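Borrelidin polyketide synthase, type I (Streptomyces parvulus, PDB 6OBT) probably removes water from beta-hydroxyacyl intermediates, through its dehydratase domain, during assembly of the polyketide borrelidin. Local coordinates at residues D208-I213 against R272-P277; Q78-G83 against P110-A115; G193-C198 against G225-L230. One frame throughout, in Å; residues are numbered along the deposited sequence.

Overall arrangement
The three contacts sample the double hotdog fold expected of a polyketide synthase dehydratase, and interaction 3 lies between the other two. Interaction 2 comes first along the chain. Interactions 1 and 3 then interleave in the order 193-198, 208-213, 225-230 and 272-277. Centres of interactions 1 and 3 are about 16 Å apart and those of 2 and 3 about 15 Å, whereas 1 and 2 are separated by about 27 Å and do not touch. Ile213 packs against Cys198 and Leu230, joining strand 208-214 to helix 228-236, and Pro82 meets Phe196. Packing therefore runs continuously from the antiparallel strands to the segments 193-198 and 78-83.

Interaction 1: D208-I213 against R272-P277; sequences DLVAEI and RVRIDP
The carbonyl oxygen of Leu209 is approached twice from the neighbouring strand: Ile275 N donates to Leu209 O at 2.8 Å, and Arg274 CA makes a CA-H...O contact with Leu209 O at 3.4 Å. In return, Leu209 N donates to Ile275 O, and Ala211 and Val273 exchange a second such pair. The strands are antiparallel, with axes 4.7 Å apart, and belong, as expected of the double hotdog fold, to the half that contains helix 228-236.

Leu209, Ala211, Val273 and Ile275 share one face, where Leu209 CD2 meets Ile275 CD1 at 3.7 Å, the two chains side by side. Ile213, ending its segment, reaches Val273 CG2 with CD1 at 3.5 Å and also packs on Leu230 and Ala233 of the helix. On the other face Arg274 bends at chi3 (-81°); Val210 CG1 lies over its guanidinium and Asp208 OD2 in plane at its edge. That salt bridge is short, 2.6 Å from Arg274 NH1 to Asp208 OD2, but its hydrogen bond is weak, the two planes standing 80° apart. Asp208 OD1 instead lies near Asp276 OD2, which accepts from Gln278 N; the arginine's charge would be expected to ease this crowding of carboxylates, while the backbone bonds carry the pairing.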
loop_
_atom_site.group_PDB
_atom_site.type_symbol
_atom_site.label_atom_id
_atom_site.label_comp_id
_atom_site.label_asym_id
_atom_site.label_seq_id
_atom_site.Cartn_x
_atom_site.Cartn_y
_atom_site.Cartn_z
ATOM N N ASP A 208 -24.447 -33.164 -19.274
ATOM C CA ASP A 208 -23.435 -32.126 -19.168
ATOM C C ASP A 208 -23.258 -31.376 -20.482
ATOM O O ASP A 208 -23.606 -31.852 -21.566
ATOM C CB ASP A 208 -22.086 -32.710 -18.744
ATOM C CG ASP A 208 -22.127 -33.332 -17.377
ATOM O OD1 ASP A 208 -23.098 -33.083 -16.634
ATOM O OD2 ASP A 208 -21.179 -34.072 -17.040
ATOM N N LEU A 209 -22.686 -30.183 -20.357
ATOM C CA LEU A 209 -22.260 -29.359 -21.474
ATOM C C LEU A 209 -20.744 -29.448 -21.628
ATOM O O LEU A 209 -20.017 -29.313 -20.637
ATOM C CB LEU A 209 -22.675 -27.914 -21.199
ATOM C CG LEU A 209 -22.568 -26.848 -22.265
ATOM C CD1 LEU A 209 -23.807 -26.924 -23.128
ATOM C CD2 LEU A 209 -22.471 -25.513 -21.554
ATOM N N VAL A 210 -20.263 -29.673 -22.855
ATOM C CA VAL A 210 -18.831 -29.579 -23.126
ATOM C C VAL A 210 -18.597 -28.621 -24.287
ATOM O O VAL A 210 -19.420 -28.507 -25.201
ATOM C CB VAL A 210 -18.153 -30.947 -23.395
ATOM C CG1 VAL A 210 -18.288 -31.845 -22.178
ATOM C CG2 VAL A 210 -18.742 -31.632 -24.655
ATOM N N ALA A 211 -17.462 -27.922 -24.235
ATOM C CA ALA A 211 -17.188 -26.847 -25.175
ATOM C C ALA A 211 -15.689 -26.673 -25.374
ATOM O O ALA A 211 -14.890 -26.902 -24.457
ATOM C CB ALA A 211 -17.799 -25.524 -24.692
ATOM N N GLU A 212 -15.326 -26.263 -26.591
ATOM C CA GLU A 212 -14.001 -25.740 -26.908
ATOM C C GLU A 212 -14.080 -24.219 -26.918
ATOM O O GLU A 212 -14.934 -23.647 -27.603
ATOM C CB GLU A 212 -13.505 -26.252 -28.265
ATOM C CG GLU A 212 -12.994 -27.674 -28.224
ATOM C CD GLU A 212 -12.725 -28.248 -29.605
ATOM O OE1 GLU A 212 -12.545 -29.480 -29.701
ATOM O OE2 GLU A 212 -12.686 -27.473 -30.587
ATOM N N ILE A 213 -13.202 -23.575 -26.148
ATOM C CA ILE A 213 -13.205 -22.126 -25.950
ATOM C C ILE A 213 -11.766 -21.637 -26.077
ATOM O O ILE A 213 -10.868 -22.212 -25.455
ATOM C CB ILE A 213 -13.780 -21.768 -24.565
ATOM C CG1 ILE A 213 -15.146 -22.437 -24.356
ATOM C CG2 ILE A 213 -13.923 -20.268 -24.411
ATOM C CD1 ILE A 213 -15.655 -22.406 -22.926
ATOM N N ARG A 272 -10.653 -26.880 -23.025
ATOM C CA ARG A 272 -11.748 -27.843 -23.119
ATOM C C ARG A 272 -12.491 -27.837 -21.790
ATOM O O ARG A 272 -11.866 -27.955 -20.727
ATOM C CB ARG A 272 -11.206 -29.237 -23.453
ATOM C CG ARG A 272 -10.509 -29.222 -24.781
ATOM C CD ARG A 272 -9.690 -30.464 -25.084
ATOM N NE ARG A 272 -9.194 -30.379 -26.453
ATOM C CZ ARG A 272 -8.632 -31.384 -27.114
ATOM N NH1 ARG A 272 -8.214 -31.210 -28.362
ATOM N NH2 ARG A 272 -8.482 -32.559 -26.526
ATOM N N VAL A 273 -13.807 -27.632 -21.842
ATOM C CA VAL A 273 -14.597 -27.279 -20.669
ATOM C C VAL A 273 -15.736 -28.275 -20.511
ATOM O O VAL A 273 -16.363 -28.675 -21.497
ATOM C CB VAL A 273 -15.127 -25.834 -20.786
ATOM C CG1 VAL A 273 -15.889 -25.427 -19.539
ATOM C CG2 VAL A 273 -13.972 -24.873 -21.031
ATOM N N ARG A 274 -16.001 -28.679 -19.270
ATOM C CA ARG A 274 -17.121 -29.558 -18.953
ATOM C C ARG A 274 -17.913 -28.938 -17.822
ATOM O O ARG A 274 -17.358 -28.691 -16.745
ATOM C CB ARG A 274 -16.666 -30.969 -18.547
ATOM C CG ARG A 274 -17.874 -31.816 -18.076
ATOM C CD ARG A 274 -17.505 -33.265 -17.801
ATOM N NE ARG A 274 -17.454 -34.048 -19.028
ATOM C CZ ARG A 274 -18.398 -34.900 -19.420
ATOM N NH1 ARG A 274 -19.492 -35.074 -18.691
ATOM N NH2 ARG A 274 -18.251 -35.582 -20.550
ATOM N N ILE A 275 -19.201 -28.688 -18.062
ATOM C CA ILE A 275 -20.084 -28.023 -17.109
ATOM C C ILE A 275 -21.164 -29.011 -16.689
ATOM O O ILE A 275 -21.804 -29.640 -17.541
ATOM C CB ILE A 275 -20.714 -26.749 -17.712
ATOM C CG1 ILE A 275 -19.624 -25.828 -18.272
ATOM C CG2 ILE A 275 -21.576 -26.016 -16.673
ATOM C CD1 ILE A 275 -20.153 -24.508 -18.814
ATOM N N ASP A 276 -21.382 -29.130 -15.382
ATOM C CA ASP A 276 -22.396 -30.025 -14.818
ATOM C C ASP A 276 -23.417 -29.205 -14.041
ATOM O O ASP A 276 -23.119 -28.760 -12.917
ATOM C CB ASP A 276 -21.746 -31.074 -13.911
ATOM C CG ASP A 276 -22.757 -31.870 -13.068
ATOM O OD1 ASP A 276 -22.307 -32.668 -12.216
ATOM O OD2 ASP A 276 -23.986 -31.731 -13.245
ATOM N N PRO A 277 -24.629 -29.005 -14.559
ATOM C CA PRO A 277 -25.636 -28.223 -13.826
ATOM C C PRO A 277 -26.274 -28.935 -12.639
ATOM O O PRO A 277 -27.118 -28.330 -11.969
ATOM C CB PRO A 277 -26.688 -27.921 -14.909
ATOM C CG PRO A 277 -25.968 -28.094 -16.211
ATOM C CD PRO A 277 -25.015 -29.222 -15.962
#

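Interaction 2: Q78-G83 against P110-A115; sequences QVLLPG and PLVLGA
Two backbone hydrogen bonds join the segments where they pass each other, flanking the single bridge between Leu80 and Val112. Leu113 N donates to Val79 O at 2.8 Å and Leu81 N to Leu111 O at 2.9 Å, both nearly straight. Each acceptor also draws a CA-H: Val112 CA approaches Val79 O, and Leu80 CA approaches Leu111 O, both at 3.3 Å. A water extends the pairing beyond the direct bonds, accepting from Val79 N at 2.8 Å and donating to Leu113 O.

The segment 78-83 closes the HxxxGxxxxP signature of dehydratases, which runs from His73 to Pro82. Leu80 O accepts from His73 ND1, so the first residue of the signature is tied back to the same short run of chain that pairs with 110-115. The loop 110-115, between strands 101-107 and 119-127, supplies the other side of the bridge, and the run from Pro110 to Leu113 is directed 106° from the run from Gln78 to Leu81.

Apolar contacts fill in around the backbone. With chi1 at -61°, Leu80 carries CG beside its own backbone N, and its two methyls part company: CD1 lies alongside Pro110 CB, while CD2 presses on Val112 CG2 at 3.4 Å, tighter than usual for two carbons. Val112 also packs on Arg142 of strand 134-142. Leu81 and Leu111 meet through their CB atoms at 4.1 Å and again through their CD2 methyls; Leu81 further touches Leu70. Val79 CG1 rests against Leu113 CB, and Leu113 packs on Leu70 as well.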
loop_
_atom_site.group_PDB
_atom_site.type_symbol
_atom_site.label_atom_id
_atom_site.label_comp_id
_atom_site.label_asym_id
_atom_site.label_seq_id
_atom_site.Cartn_x
_atom_site.Cartn_y
_atom_site.Cartn_z
ATOM N N GLN A 78 -23.681 -0.882 -20.564
ATOM C CA GLN A 78 -22.684 -0.477 -19.583
ATOM C C GLN A 78 -21.448 -1.356 -19.700
ATOM O O GLN A 78 -21.554 -2.583 -19.816
ATOM C CB GLN A 78 -23.247 -0.565 -18.166
ATOM C CG GLN A 78 -24.321 0.467 -17.843
ATOM C CD GLN A 78 -24.598 0.550 -16.351
ATOM O OE1 GLN A 78 -24.427 1.604 -15.728
ATOM N NE2 GLN A 78 -25.016 -0.570 -15.766
ATOM N N VAL A 79 -20.274 -0.731 -19.670
ATOM C CA VAL A 79 -19.031 -1.494 -19.554
ATOM C C VAL A 79 -18.863 -1.912 -18.094
ATOM O O VAL A 79 -18.567 -1.082 -17.230
ATOM C CB VAL A 79 -17.818 -0.691 -20.042
ATOM C CG1 VAL A 79 -16.533 -1.519 -19.895
ATOM C CG2 VAL A 79 -18.012 -0.248 -21.480
ATOM N N LEU A 80 -19.042 -3.205 -17.816
ATOM C CA LEU A 80 -18.843 -3.759 -16.489
ATOM C C LEU A 80 -17.571 -4.586 -16.489
ATOM O O LEU A 80 -17.302 -5.319 -17.450
ATOM C CB LEU A 80 -19.997 -4.670 -16.053
ATOM C CG LEU A 80 -21.435 -4.196 -15.897
ATOM C CD1 LEU A 80 -22.170 -5.081 -14.877
ATOM C CD2 LEU A 80 -21.522 -2.746 -15.539
ATOM N N LEU A 81 -16.795 -4.460 -15.419
ATOM C CA LEU A 81 -15.730 -5.415 -15.172
ATOM C C LEU A 81 -16.348 -6.801 -15.009
ATOM O O LEU A 81 -17.334 -6.957 -14.276
ATOM C CB LEU A 81 -14.943 -5.010 -13.918
ATOM C CG LEU A 81 -13.598 -5.736 -13.797
ATOM C CD1 LEU A 81 -12.637 -5.242 -14.876
ATOM C CD2 LEU A 81 -12.996 -5.513 -12.399
ATOM N N PRO A 82 -15.862 -7.814 -15.714
ATOM C CA PRO A 82 -16.466 -9.137 -15.547
ATOM C C PRO A 82 -16.215 -9.644 -14.130
ATOM O O PRO A 82 -15.142 -9.445 -13.560
ATOM C CB PRO A 82 -15.785 -9.997 -16.623
ATOM C CG PRO A 82 -14.624 -9.218 -17.114
ATOM C CD PRO A 82 -14.802 -7.775 -16.733
ATOM N N GLY A 83 -17.255 -10.227 -13.531
ATOM C CA GLY A 83 -17.124 -10.786 -12.194
ATOM C C GLY A 83 -15.985 -11.776 -12.055
ATOM O O GLY A 83 -15.360 -11.869 -10.990
ATOM N N PRO A 110 -21.368 -4.226 -8.764
ATOM C CA PRO A 110 -20.568 -4.303 -9.987
ATOM C C PRO A 110 -19.698 -3.063 -10.143
ATOM O O PRO A 110 -19.911 -2.027 -9.504
ATOM C CB PRO A 110 -21.628 -4.387 -11.092
ATOM C CG PRO A 110 -22.779 -3.592 -10.531
ATOM C CD PRO A 110 -22.755 -3.792 -9.030
ATOM N N LEU A 111 -18.684 -3.185 -10.995
ATOM C CA LEU A 111 -17.799 -2.058 -11.297
ATOM C C LEU A 111 -18.050 -1.600 -12.732
ATOM O O LEU A 111 -17.745 -2.324 -13.682
ATOM C CB LEU A 111 -16.336 -2.441 -11.094
ATOM C CG LEU A 111 -15.396 -1.261 -11.343
ATOM C CD1 LEU A 111 -15.733 -0.144 -10.370
ATOM C CD2 LEU A 111 -13.949 -1.684 -11.193
ATOM N N VAL A 112 -18.579 -0.390 -12.892
ATOM C CA VAL A 112 -18.870 0.173 -14.210
ATOM C C VAL A 112 -17.727 1.096 -14.606
ATOM O O VAL A 112 -17.400 2.044 -13.881
ATOM C CB VAL A 112 -20.206 0.932 -14.232
ATOM C CG1 VAL A 112 -20.559 1.369 -15.655
ATOM C CG2 VAL A 112 -21.317 0.090 -13.632
ATOM N N LEU A 113 -17.133 0.846 -15.767
ATOM C CA LEU A 113 -16.037 1.659 -16.270
ATOM C C LEU A 113 -16.579 2.647 -17.294
ATOM O O LEU A 113 -17.072 2.246 -18.354
ATOM C CB LEU A 113 -14.936 0.793 -16.877
ATOM C CG LEU A 113 -14.191 -0.097 -15.877
ATOM C CD1 LEU A 113 -13.315 -1.122 -16.585
ATOM C CD2 LEU A 113 -13.372 0.756 -14.924
ATOM N N GLY A 114 -16.505 3.934 -16.969
ATOM C CA GLY A 114 -16.819 4.944 -17.952
ATOM C C GLY A 114 -15.711 5.075 -18.974
ATOM O O GLY A 114 -14.608 4.555 -18.792
ATOM N N ALA A 115 -16.020 5.762 -20.074
ATOM C CA ALA A 115 -14.996 6.032 -21.078
ATOM C C ALA A 115 -13.849 6.832 -20.478
ATOM O O ALA A 115 -12.676 6.593 -20.795
ATOM C CB ALA A 115 -15.609 6.775 -22.264
HETATM O O HOH W 1 -20.125 2.034 -19.368
#

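Interaction 3: G193-C198 against G225-L230; sequences GPQFRC and GLHPGL
Gly229, in the first turn of helix 228-236, sets its CA over one face of the Phe196 ring. Gly229 CA stands 3.9 Å from the centroid of the Phe196 ring, a CH-pi contact displaced toward the rim, on the side of CD1 and CE1. The side chain of Phe196 also packs on Asp232 of that helix, its ring meets that of His73, and CZ lies near Pro82.

His227 is the N-cap of the helix. Its CG is anti to the backbone N (chi1 -167°), which brings the edge of the imidazole to the start of the helix, where His227 ND1 accepts from Gly229 N at 3.1 Å, slightly out of the ring plane. Phe196 closes the GYxYGPxF signature of dehydratases, and His227 begins the His-Pro segment that leads into helix 228-236, so this contact sets the end of that signature against the head of the helix.

Gln195 bends sharply at chi2 (-88°) and brings OE1 to 4.2 Å from His227 CE1, with amide and imidazole planes only 14° apart. That oxygen is hydrogen-bonded to Thr219 OG1, whereas the buried Gln195 O has no polar partner. Cys198 directs its CB toward the helix and holds SG 3.9 Å from Gly229 O, while its side chain also packs on Ala233 and on Ile213.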
loop_
_atom_site.group_PDB
_atom_site.type_symbol
_atom_site.label_atom_id
_atom_site.label_comp_id
_atom_site.label_asym_id
_atom_site.label_seq_id
_atom_site.Cartn_x
_atom_site.Cartn_y
_atom_site.Cartn_z
ATOM N N GLY A 193 -17.556 -8.469 -26.941
ATOM C CA GLY A 193 -16.692 -7.975 -27.984
ATOM C C GLY A 193 -15.628 -8.985 -28.373
ATOM O O GLY A 193 -15.589 -10.108 -27.864
ATOM N N PRO A 194 -14.744 -8.589 -29.295
ATOM C CA PRO A 194 -13.751 -9.542 -29.834
ATOM C C PRO A 194 -13.001 -10.356 -28.795
ATOM O O PRO A 194 -12.866 -11.575 -28.945
ATOM C CB PRO A 194 -12.810 -8.622 -30.622
ATOM C CG PRO A 194 -13.674 -7.494 -31.059
ATOM C CD PRO A 194 -14.665 -7.271 -29.949
ATOM N N GLN A 195 -12.498 -9.720 -27.737
ATOM C CA GLN A 195 -11.671 -10.457 -26.789
ATOM C C GLN A 195 -12.460 -11.453 -25.951
ATOM O O GLN A 195 -11.847 -12.309 -25.301
ATOM C CB GLN A 195 -10.938 -9.477 -25.872
ATOM C CG GLN A 195 -9.710 -8.871 -26.509
ATOM C CD GLN A 195 -8.466 -9.704 -26.299
ATOM O OE1 GLN A 195 -8.532 -10.923 -26.107
ATOM N NE2 GLN A 195 -7.317 -9.052 -26.347
ATOM N N PHE A 196 -13.795 -11.359 -25.938
ATOM C CA PHE A 196 -14.614 -12.268 -25.148
ATOM C C PHE A 196 -15.342 -13.310 -25.991
ATOM O O PHE A 196 -15.894 -14.258 -25.423
ATOM C CB PHE A 196 -15.644 -11.482 -24.312
ATOM C CG PHE A 196 -15.040 -10.790 -23.092
ATOM C CD1 PHE A 196 -15.220 -11.309 -21.822
ATOM C CD2 PHE A 196 -14.319 -9.615 -23.234
ATOM C CE1 PHE A 196 -14.666 -10.685 -20.700
ATOM C CE2 PHE A 196 -13.762 -8.965 -22.106
ATOM C CZ PHE A 196 -13.932 -9.523 -20.842
ATOM N N ARG A 197 -15.342 -13.181 -27.321
ATOM C CA ARG A 197 -16.062 -14.127 -28.186
ATOM C C ARG A 197 -15.170 -15.342 -28.440
ATOM O O ARG A 197 -14.627 -15.562 -29.529
ATOM C CB ARG A 197 -16.491 -13.480 -29.494
ATOM C CG ARG A 197 -17.467 -12.310 -29.312
ATOM C CD ARG A 197 -18.154 -11.901 -30.605
ATOM N NE ARG A 197 -17.253 -11.333 -31.609
ATOM C CZ ARG A 197 -17.151 -10.035 -31.889
ATOM N NH1 ARG A 197 -17.881 -9.145 -31.228
ATOM N NH2 ARG A 197 -16.311 -9.621 -32.833
ATOM N N CYS A 198 -15.072 -16.163 -27.405
ATOM C CA CYS A 198 -14.113 -17.250 -27.364
ATOM C C CYS A 198 -14.738 -18.605 -27.616
ATOM O O CYS A 198 -14.005 -19.561 -27.884
ATOM C CB CYS A 198 -13.424 -17.281 -26.008
ATOM S SG CYS A 198 -12.302 -15.886 -25.806
ATOM N N GLY A 225 -3.280 -15.036 -14.656
ATOM C CA GLY A 225 -3.317 -16.447 -14.348
ATOM C C GLY A 225 -4.130 -17.106 -15.455
ATOM O O GLY A 225 -3.600 -17.902 -16.243
ATOM N N LEU A 226 -5.409 -16.741 -15.532
ATOM C CA LEU A 226 -6.292 -17.088 -16.646
ATOM C C LEU A 226 -6.905 -15.809 -17.183
ATOM O O LEU A 226 -7.651 -15.129 -16.464
ATOM C CB LEU A 226 -7.388 -18.068 -16.211
ATOM C CG LEU A 226 -8.351 -18.527 -17.316
ATOM C CD1 LEU A 226 -7.575 -19.270 -18.396
ATOM C CD2 LEU A 226 -9.445 -19.406 -16.751
ATOM N N HIS A 227 -6.587 -15.470 -18.438
ATOM C CA HIS A 227 -7.046 -14.206 -19.014
ATOM C C HIS A 227 -8.549 -14.025 -18.798
ATOM O O HIS A 227 -9.329 -14.950 -19.088
ATOM C CB HIS A 227 -6.748 -14.156 -20.515
ATOM C CG HIS A 227 -6.893 -12.795 -21.121
ATOM N ND1 HIS A 227 -8.117 -12.256 -21.461
ATOM C CD2 HIS A 227 -5.965 -11.865 -21.454
ATOM C CE1 HIS A 227 -7.936 -11.046 -21.966
ATOM N NE2 HIS A 227 -6.638 -10.785 -21.975
ATOM N N PRO A 228 -8.995 -12.851 -18.331
ATOM C CA PRO A 228 -10.433 -12.654 -18.056
ATOM C C PRO A 228 -11.367 -12.988 -19.206
ATOM O O PRO A 228 -12.494 -13.443 -18.962
ATOM C CB PRO A 228 -10.500 -11.165 -17.685
ATOM C CG PRO A 228 -9.179 -10.919 -17.011
ATOM C CD PRO A 228 -8.173 -11.756 -17.775
ATOM N N GLY A 229 -10.961 -12.744 -20.452
ATOM C CA GLY A 229 -11.872 -13.005 -21.557
ATOM C C GLY A 229 -12.113 -14.484 -21.754
ATOM O O GLY A 229 -13.209 -14.901 -22.151
ATOM N N LEU A 230 -11.096 -15.291 -21.479
ATOM C CA LEU A 230 -11.230 -16.737 -21.587
ATOM C C LEU A 230 -11.914 -17.305 -20.350
ATOM O O LEU A 230 -12.809 -18.150 -20.459
ATOM C CB LEU A 230 -9.851 -17.353 -21.790
ATOM C CG LEU A 230 -9.771 -18.865 -21.926
ATOM C CD1 LEU A 230 -10.613 -19.285 -23.109
ATOM C CD2 LEU A 230 -8.348 -19.286 -22.123
#